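Local coordinates for protein fatty acid synthase 1, isoform A (Drosophila melanogaster, PDB 6FN6) that probably carries out the de novo synthesis of long-chain saturated fatty acids from acetyl-CoA and malonyl-CoA with NADPH, this piece being its dehydratase, enoylreductase and ketoreductase region, at residues 62-67 with 99-104; 924-929 with 1003-1008; 995-1000 with 1047-1052. All blocks are in the same frame, centred on the assembly; numbering follows the deposited sequence.

Interaction 1: residues 62-67 with 99-104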
loop_
_atom_site.group_PDB
_atom_site.type_symbol
_atom_site.label_atom_id
_atom_site.label_comp_id
_atom_site.label_asym_id
_atom_site.label_seq_id
_atom_site.Cartn_x
_atom_site.Cartn_y
_atom_site.Cartn_z
ATOM N N ASN A 62 -4.497 14.315 0.575
ATOM C CA ASN A 62 -3.477 13.533 -0.118
ATOM C C ASN A 62 -2.941 14.283 -1.329
ATOM O O ASN A 62 -2.798 13.714 -2.412
ATOM C CB ASN A 62 -4.042 12.176 -0.550
ATOM C CG ASN A 62 -2.957 11.201 -0.982
ATOM O OD1 ASN A 62 -1.912 11.094 -0.340
ATOM N ND2 ASN A 62 -3.202 10.487 -2.075
ATOM N N LEU A 63 -2.651 15.564 -1.145
ATOM C CA LEU A 63 -2.066 16.361 -2.210
ATOM C C LEU A 63 -0.641 15.909 -2.482
ATOM O O LEU A 63 0.172 15.807 -1.565
ATOM C CB LEU A 63 -2.093 17.846 -1.849
ATOM C CG LEU A 63 -3.459 18.527 -1.948
ATOM C CD1 LEU A 63 -3.464 19.835 -1.189
ATOM C CD2 LEU A 63 -3.818 18.766 -3.406
ATOM N N VAL A 64 -0.348 15.634 -3.748
ATOM C CA VAL A 64 0.996 15.262 -4.161
ATOM C C VAL A 64 1.440 16.173 -5.294
ATOM O O VAL A 64 0.759 16.297 -6.311
ATOM C CB VAL A 64 1.074 13.783 -4.591
ATOM C CG1 VAL A 64 2.502 13.416 -4.976
ATOM C CG2 VAL A 64 0.567 12.873 -3.487
ATOM N N PHE A 65 2.592 16.806 -5.115
ATOM C CA PHE A 65 3.169 17.640 -6.154
ATOM C C PHE A 65 4.312 16.866 -6.806
ATOM O O PHE A 65 5.436 16.837 -6.305
ATOM C CB PHE A 65 3.627 18.970 -5.556
ATOM C CG PHE A 65 2.545 19.673 -4.779
ATOM C CD1 PHE A 65 1.597 20.448 -5.427
ATOM C CD2 PHE A 65 2.458 19.533 -3.404
ATOM C CE1 PHE A 65 0.591 21.080 -4.715
ATOM C CE2 PHE A 65 1.456 20.167 -2.690
ATOM C CZ PHE A 65 0.523 20.940 -3.347
ATOM N N HIS A 66 3.997 16.220 -7.925
ATOM C CA HIS A 66 4.885 15.233 -8.533
ATOM C C HIS A 66 6.119 15.840 -9.192
ATOM O O HIS A 66 7.179 15.214 -9.217
ATOM C CB HIS A 66 4.107 14.399 -9.548
ATOM C CG HIS A 66 2.973 13.634 -8.942
ATOM N ND1 HIS A 66 3.112 12.348 -8.467
ATOM C CD2 HIS A 66 1.681 13.979 -8.720
ATOM C CE1 HIS A 66 1.955 11.930 -7.985
ATOM N NE2 HIS A 66 1.071 12.903 -8.125
ATOM N N ARG A 67 5.982 17.044 -9.740
ATOM C CA ARG A 67 7.112 17.710 -10.375
ATOM C C ARG A 67 6.885 19.217 -10.404
ATOM O O ARG A 67 5.753 19.687 -10.284
ATOM C CB ARG A 67 7.332 17.188 -11.796
ATOM C CG ARG A 67 6.152 17.371 -12.741
ATOM C CD ARG A 67 6.556 17.045 -14.173
ATOM N NE ARG A 67 5.561 17.460 -15.157
ATOM C CZ ARG A 67 5.371 18.715 -15.554
ATOM N NH1 ARG A 67 6.108 19.697 -15.052
ATOM N NH2 ARG A 67 4.444 18.991 -16.458
ATOM N N ALA A 99 1.164 16.475 -13.129
ATOM C CA ALA A 99 1.758 17.530 -12.312
ATOM C C ALA A 99 1.352 17.370 -10.847
ATOM O O ALA A 99 2.208 17.276 -9.964
ATOM C CB ALA A 99 1.348 18.904 -12.832
ATOM N N VAL A 100 0.045 17.344 -10.599
ATOM C CA VAL A 100 -0.483 17.262 -9.240
ATOM C C VAL A 100 -1.637 16.274 -9.157
ATOM O O VAL A 100 -2.403 16.115 -10.107
ATOM C CB VAL A 100 -0.927 18.654 -8.733
ATOM C CG1 VAL A 100 -1.603 18.555 -7.364
ATOM C CG2 VAL A 100 0.252 19.591 -8.662
ATOM N N SER A 101 -1.747 15.613 -8.008
ATOM C CA SER A 101 -2.845 14.686 -7.741
ATOM C C SER A 101 -3.326 14.858 -6.305
ATOM O O SER A 101 -2.588 15.341 -5.447
ATOM C CB SER A 101 -2.410 13.237 -7.979
ATOM O OG SER A 101 -1.592 12.769 -6.921
ATOM N N GLY A 102 -4.565 14.458 -6.049
ATOM C CA GLY A 102 -5.124 14.529 -4.713
ATOM C C GLY A 102 -6.618 14.277 -4.694
ATOM O O GLY A 102 -7.194 13.810 -5.677
ATOM N N LYS A 103 -7.246 14.603 -3.571
ATOM C CA LYS A 103 -8.679 14.403 -3.400
ATOM C C LYS A 103 -9.324 15.704 -2.940
ATOM O O LYS A 103 -8.724 16.461 -2.179
ATOM C CB LYS A 103 -8.942 13.282 -2.388
ATOM C CG LYS A 103 -10.402 13.095 -2.005
ATOM C CD LYS A 103 -10.563 11.983 -0.979
ATOM C CE LYS A 103 -11.989 11.907 -0.456
ATOM N NZ LYS A 103 -12.165 10.801 0.523
ATOM N N ILE A 104 -10.540 15.966 -3.408
ATOM C CA ILE A 104 -11.252 17.186 -3.042
ATOM C C ILE A 104 -12.738 16.904 -2.857
ATOM O O ILE A 104 -13.369 16.268 -3.699
ATOM C CB ILE A 104 -11.029 18.294 -4.093
ATOM C CG1 ILE A 104 -11.610 19.620 -3.591
ATOM C CG2 ILE A 104 -11.654 17.905 -5.435
ATOM C CD1 ILE A 104 -11.189 20.820 -4.410
#
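His66 keeps CG beside its backbone N (chi1 -61°), Ser101 sets OG between its N and carbonyl carbon (chi1 76°), and chi2 of -91° turns the imidazole so that NE2 reaches the hydroxyl on one face of an antiparallel strand pair. The pair lies in the predicted N-terminal hotdog fold of the dehydratase, where strands 58-65 and 98-105 are neighbours and helix 34-48 packs on the side of Leu63, Phe65 and Val100. Val64 and Ser101 form a hydrogen-bonded pair: Val64 N donates to Ser101 O at 2.8 Å, and Ser101 N returns a bond to Val64 O. Phe65 and Val100 make the next, non-hydrogen-bonded pair; their side chains run alongside each other in the same direction, with Phe65 CD1 3.6 Å from Val100 CG2. Two residues on from Val64, His66 N donates to Ala99 O at 2.9 Å, just where 62-67 leaves the strand. Ala99 and Val100 both face Ile92 of the other neighbouring strand, a classic beta bulge. The Phe65 side chain is about 9 Å from that of Asp175, the predicted proton donor, and about 10 Å from that of His24, the predicted proton acceptor. Arg67 turns to Glu94 in a salt bridge and to Ser97. Val64 CG1 lies over one face of the imidazole, offset toward its rim. His66 NE2 meets Ser101 OG at 2.9 Å in a nearly straight hydrogen bond.

Interaction 2: residues 924-929 with 1003-1008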
loop_
_atom_site.group_PDB
_atom_site.type_symbol
_atom_site.label_atom_id
_atom_site.label_comp_id
_atom_site.label_asym_id
_atom_site.label_seq_id
_atom_site.Cartn_x
_atom_site.Cartn_y
_atom_site.Cartn_z
ATOM N N GLU A 924 40.001 26.900 20.485
ATOM C CA GLU A 924 40.225 27.452 21.819
ATOM C C GLU A 924 40.780 28.873 21.749
ATOM O O GLU A 924 41.390 29.356 22.703
ATOM C CB GLU A 924 41.179 26.557 22.612
ATOM C CG GLU A 924 40.647 25.152 22.848
ATOM C CD GLU A 924 41.593 24.297 23.663
ATOM O OE1 GLU A 924 42.761 24.702 23.843
ATOM O OE2 GLU A 924 41.168 23.218 24.126
ATOM N N LYS A 925 40.560 29.536 20.618
ATOM C CA LYS A 925 40.979 30.921 20.440
ATOM C C LYS A 925 39.767 31.794 20.133
ATOM O O LYS A 925 38.720 31.288 19.723
ATOM C CB LYS A 925 42.008 31.032 19.312
ATOM C CG LYS A 925 43.335 30.355 19.613
ATOM C CD LYS A 925 44.362 30.643 18.529
ATOM C CE LYS A 925 45.718 30.060 18.880
ATOM N NZ LYS A 925 46.744 30.379 17.854
ATOM N N SER A 926 39.912 33.100 20.335
ATOM C CA SER A 926 38.835 34.037 20.035
ATOM C C SER A 926 39.120 34.739 18.715
ATOM O O SER A 926 40.267 34.799 18.268
ATOM C CB SER A 926 38.668 35.061 21.159
ATOM O OG SER A 926 39.871 35.766 21.403
ATOM N N TYR A 927 38.071 35.259 18.089
ATOM C CA TYR A 927 38.214 35.959 16.820
ATOM C C TYR A 927 37.372 37.224 16.816
ATOM O O TYR A 927 36.141 37.181 16.893
ATOM C CB TYR A 927 37.849 35.034 15.662
ATOM C CG TYR A 927 38.804 33.871 15.577
ATOM C CD1 TYR A 927 40.002 33.985 14.888
ATOM C CD2 TYR A 927 38.529 32.674 16.227
ATOM C CE1 TYR A 927 40.890 32.930 14.825
ATOM C CE2 TYR A 927 39.408 31.615 16.173
ATOM C CZ TYR A 927 40.590 31.744 15.474
ATOM O OH TYR A 927 41.466 30.681 15.429
ATOM N N ILE A 928 38.070 38.352 16.744
ATOM C CA ILE A 928 37.451 39.662 16.808
ATOM C C ILE A 928 37.127 40.136 15.405
ATOM O O ILE A 928 37.994 40.151 14.536
ATOM C CB ILE A 928 38.367 40.667 17.526
ATOM C CG1 ILE A 928 38.723 40.162 18.926
ATOM C CG2 ILE A 928 37.701 42.037 17.614
ATOM C CD1 ILE A 928 39.897 40.888 19.545
ATOM N N LEU A 929 35.872 40.508 15.187
ATOM C CA LEU A 929 35.455 41.080 13.915
ATOM C C LEU A 929 34.957 42.503 14.126
ATOM O O LEU A 929 33.849 42.713 14.622
ATOM C CB LEU A 929 34.369 40.224 13.259
ATOM C CG LEU A 929 34.823 38.864 12.717
ATOM C CD1 LEU A 929 34.930 37.827 13.820
ATOM C CD2 LEU A 929 33.883 38.387 11.629
ATOM N N ALA A 1003 39.302 34.068 25.631
ATOM C CA ALA A 1003 40.140 33.047 25.028
ATOM C C ALA A 1003 41.202 33.756 24.208
ATOM O O ALA A 1003 40.935 34.806 23.622
ATOM C CB ALA A 1003 39.320 32.108 24.157
ATOM N N LEU A 1004 42.404 33.194 24.171
ATOM C CA LEU A 1004 43.511 33.839 23.482
ATOM C C LEU A 1004 43.134 34.152 22.040
ATOM O O LEU A 1004 42.668 33.280 21.302
ATOM C CB LEU A 1004 44.760 32.962 23.537
ATOM C CG LEU A 1004 45.272 32.679 24.953
ATOM C CD1 LEU A 1004 46.476 31.758 24.919
ATOM C CD2 LEU A 1004 45.606 33.964 25.696
ATOM N N VAL A 1005 43.335 35.408 21.654
ATOM C CA VAL A 1005 42.964 35.890 20.330
ATOM C C VAL A 1005 43.790 35.193 19.254
ATOM O O VAL A 1005 45.020 35.160 19.320
ATOM C CB VAL A 1005 43.122 37.419 20.241
ATOM C CG1 VAL A 1005 42.742 37.926 18.854
ATOM C CG2 VAL A 1005 42.280 38.100 21.301
ATOM N N GLY A 1006 43.097 34.620 18.274
ATOM C CA GLY A 1006 43.745 33.939 17.168
ATOM C C GLY A 1006 43.714 34.751 15.887
ATOM O O GLY A 1006 44.555 34.569 15.007
ATOM N N GLY A 1007 42.743 35.656 15.783
ATOM C CA GLY A 1007 42.590 36.469 14.592
ATOM C C GLY A 1007 41.816 37.753 14.826
ATOM O O GLY A 1007 40.909 37.806 15.658
ATOM N N ILE A 1008 42.188 38.790 14.079
ATOM C CA ILE A 1008 41.510 40.078 14.114
ATOM C C ILE A 1008 41.120 40.448 12.691
ATOM O O ILE A 1008 41.964 40.496 11.800
ATOM C CB ILE A 1008 42.400 41.164 14.765
ATOM C CG1 ILE A 1008 42.600 40.853 16.249
ATOM C CG2 ILE A 1008 41.796 42.565 14.579
ATOM C CD1 ILE A 1008 43.586 41.762 16.949
#
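Two neighbouring parallel strands of the ketoreductase domain, a Rossmann-type fold, meet where Ser926 and Tyr927 run beside Val1005, Gly1006 and Gly1007. The register slips by one residue between Ser926 and Tyr927, a beta bulge: Ser926 pairs with Val1005, but Tyr927 pairs with Gly1007. Ser926 is gripped three times across the contact. Its N donates to Leu1004 O at 2.9 Å; its O accepts from Gly1006 N at 2.8 Å in an almost linear bond (177°). Its OG, set between the backbone N and the carbonyl carbon (chi1 57°), donates to Ala1003 O at 2.6 Å from above the carbonyl plane. Past the bulge, Ile928 N donates to Gly1007 O at 3.1 Å. On the face of Ser926 and Ile928, the Ile928 and Val1005 side chains cross at about a right angle, Ile928 CD1 lying 4.1 Å from Val1005 CG2, and helix 989-1002 packs against Ile928 and Ile1008. On the other face the Tyr927 ring lies obliquely against the glycine backbone, Tyr927 CD1 being 3.3 Å from Gly1007 N. The extended Lys925 chain brings CD to 3.6 Å from Gly1006 CA, and its NZ forms a salt bridge with Asp1054 and a hydrogen bond to Glu1052 O. N, O and OG of buried Ser926 are thus each hydrogen-bonded across the bulge, while Tyr927 OH and Lys925 NZ find their partners outside the two segments, the hydroxyl at His922 N.

Interaction 3: residues 995-1000 with 1047-1052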
loop_
_atom_site.group_PDB
_atom_site.type_symbol
_atom_site.label_atom_id
_atom_site.label_comp_id
_atom_site.label_asym_id
_atom_site.label_seq_id
_atom_site.Cartn_x
_atom_site.Cartn_y
_atom_site.Cartn_z
ATOM N N LEU A 995 39.301 46.258 24.370
ATOM C CA LEU A 995 38.711 45.204 23.552
ATOM C C LEU A 995 39.636 43.991 23.500
ATOM O O LEU A 995 39.209 42.863 23.741
ATOM C CB LEU A 995 38.435 45.716 22.135
ATOM C CG LEU A 995 37.935 44.702 21.100
ATOM C CD1 LEU A 995 36.507 44.291 21.405
ATOM C CD2 LEU A 995 38.046 45.268 19.686
ATOM N N LEU A 996 40.908 44.236 23.203
ATOM C CA LEU A 996 41.873 43.160 23.026
ATOM C C LEU A 996 42.157 42.425 24.332
ATOM O O LEU A 996 42.359 41.214 24.334
ATOM C CB LEU A 996 43.179 43.713 22.449
ATOM C CG LEU A 996 43.090 44.323 21.048
ATOM C CD1 LEU A 996 44.385 45.027 20.687
ATOM C CD2 LEU A 996 42.759 43.262 20.014
ATOM N N GLU A 997 42.164 43.148 25.444
ATOM C CA GLU A 997 42.473 42.527 26.724
ATOM C C GLU A 997 41.304 41.700 27.249
ATOM O O GLU A 997 41.508 40.633 27.823
ATOM C CB GLU A 997 42.873 43.584 27.751
ATOM C CG GLU A 997 44.341 43.974 27.683
ATOM C CD GLU A 997 44.675 45.187 28.528
ATOM O OE1 GLU A 997 43.745 45.789 29.102
ATOM O OE2 GLU A 997 45.872 45.534 28.620
ATOM N N ASN A 998 40.082 42.182 27.054
ATOM C CA ASN A 998 38.913 41.407 27.444
ATOM C C ASN A 998 38.821 40.161 26.574
ATOM O O ASN A 998 38.684 39.049 27.078
ATOM C CB ASN A 998 37.629 42.233 27.324
ATOM C CG ASN A 998 37.521 43.309 28.388
ATOM O OD1 ASN A 998 37.188 44.455 28.090
ATOM N ND2 ASN A 998 37.785 42.943 29.638
ATOM N N SER A 999 38.925 40.355 25.264
ATOM C CA SER A 999 38.804 39.258 24.314
ATOM C C SER A 999 39.827 38.172 24.610
ATOM O O SER A 999 39.528 36.982 24.510
ATOM C CB SER A 999 38.980 39.768 22.885
ATOM O OG SER A 999 37.962 40.693 22.550
ATOM N N ASN A 1000 41.034 38.589 24.977
ATOM C CA ASN A 1000 42.123 37.655 25.224
ATOM C C ASN A 1000 41.825 36.830 26.475
ATOM O O ASN A 1000 42.163 35.652 26.543
ATOM C CB ASN A 1000 43.453 38.392 25.376
ATOM C CG ASN A 1000 44.625 37.600 24.827
ATOM O OD1 ASN A 1000 44.511 36.934 23.800
ATOM N ND2 ASN A 1000 45.753 37.654 25.522
ATOM N N ARG A 1047 50.127 43.538 19.242
ATOM C CA ARG A 1047 51.521 43.100 19.286
ATOM C C ARG A 1047 51.932 42.742 20.709
ATOM O O ARG A 1047 52.723 41.826 20.921
ATOM C CB ARG A 1047 52.454 44.183 18.735
ATOM C CG ARG A 1047 52.264 44.494 17.260
ATOM C CD ARG A 1047 53.224 45.577 16.808
ATOM N NE ARG A 1047 52.925 46.065 15.462
ATOM C CZ ARG A 1047 53.817 46.636 14.655
ATOM N NH1 ARG A 1047 55.077 46.790 15.045
ATOM N NH2 ARG A 1047 53.450 47.049 13.450
ATOM N N ASP A 1048 51.409 43.485 21.677
ATOM C CA ASP A 1048 51.757 43.284 23.080
ATOM C C ASP A 1048 50.841 42.256 23.744
ATOM O O ASP A 1048 51.294 41.412 24.516
ATOM C CB ASP A 1048 51.682 44.609 23.845
ATOM C CG ASP A 1048 52.616 45.666 23.280
ATOM O OD1 ASP A 1048 53.691 45.299 22.757
ATOM O OD2 ASP A 1048 52.276 46.866 23.361
ATOM N N ILE A 1049 49.550 42.343 23.444
ATOM C CA ILE A 1049 48.541 41.541 24.124
ATOM C C ILE A 1049 48.377 40.170 23.477
ATOM O O ILE A 1049 48.505 39.138 24.138
ATOM C CB ILE A 1049 47.190 42.285 24.148
ATOM C CG1 ILE A 1049 47.337 43.647 24.834
ATOM C CG2 ILE A 1049 46.128 41.451 24.859
ATOM C CD1 ILE A 1049 46.205 44.607 24.539
ATOM N N CYS A 1050 48.076 40.164 22.184
ATOM C CA CYS A 1050 47.724 38.935 21.491
ATOM C C CYS A 1050 48.977 38.205 21.028
ATOM O O CYS A 1050 49.479 38.448 19.931
ATOM C CB CYS A 1050 46.819 39.256 20.307
ATOM S SG CYS A 1050 45.413 40.284 20.771
ATOM N N THR A 1051 49.462 37.290 21.859
ATOM C CA THR A 1051 50.673 36.543 21.546
ATOM C C THR A 1051 50.413 35.252 20.766
ATOM O O THR A 1051 51.354 34.570 20.365
ATOM C CB THR A 1051 51.447 36.202 22.833
ATOM O OG1 THR A 1051 50.564 35.603 23.789
ATOM C CG2 THR A 1051 52.051 37.458 23.427
ATOM N N GLU A 1052 49.143 34.925 20.545
ATOM C CA GLU A 1052 48.779 33.736 19.775
ATOM C C GLU A 1052 47.989 34.115 18.529
ATOM O O GLU A 1052 47.336 33.266 17.919
ATOM C CB GLU A 1052 47.955 32.768 20.626
ATOM C CG GLU A 1052 48.698 32.181 21.810
ATOM C CD GLU A 1052 49.547 30.981 21.436
ATOM O OE1 GLU A 1052 49.015 30.046 20.797
ATOM O OE2 GLU A 1052 50.747 30.971 21.784
HETATM O O HOH W 1 46.751 35.756 21.586
#
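Ile1049 supplies most of the apolar contact, reaching with CD1 to Leu996 CB at 3.8 Å and to the aliphatic part of Glu997, whose CG is 3.7 Å from that same CD1. The Glu997 and Ile1049 side chains cross at about a right angle, and the glutamate's OE2 goes on to a salt bridge with Lys993. Deeper in, Leu996 CD2 lies 4.1 Å from Cys1050 SG. These side chains join two helices of the ketoreductase's Rossmann-type fold, 989-1002 and the end of 1034-1049, which lean on each other where the second helix stops and Cys1050 leaves helical geometry. Polar contacts gather around Asn1000, whose side chain runs alongside that of Ile1049 but points the other way. Its ND2 comes within 3.4 Å of Ile1049 O, and its OD1 accepts from Val1005 N in strand 1005-1011. A water accepts from Glu1052 N at 2.7 Å and reaches Asn1000 OD1 only weakly. Within helix 989-1002, Ser999 folds its OG back to Leu995 O at 2.8 Å; that carbonyl also takes Ser999 N, the two donors arriving from opposite faces of its plane.

Overall arrangement
Interaction 1 comes first in the chain and stands apart: its centre is about 52 Å from that of interaction 2 and about 60 Å from that of interaction 3, nearest atoms about 40 and 49 Å away. The other two have centres about 8 Å apart and segments that alternate along the sequence. Helix 989-1002 runs into strand 1005-1011, which is followed by helix 1034-1049, so interaction 2 pairs that strand with 926-930 while interaction 3 joins the flanking helices. Ile1008 CD1 packs on Leu996 CD2 at 3.5 Å, and Lys925 NZ links the start of strand 926-930 to the loop after helix 1034-1049. Interaction 1 thus belongs to the dehydratase, 2 and 3 to one continuous strand-and-helix packing in the ketoreductase.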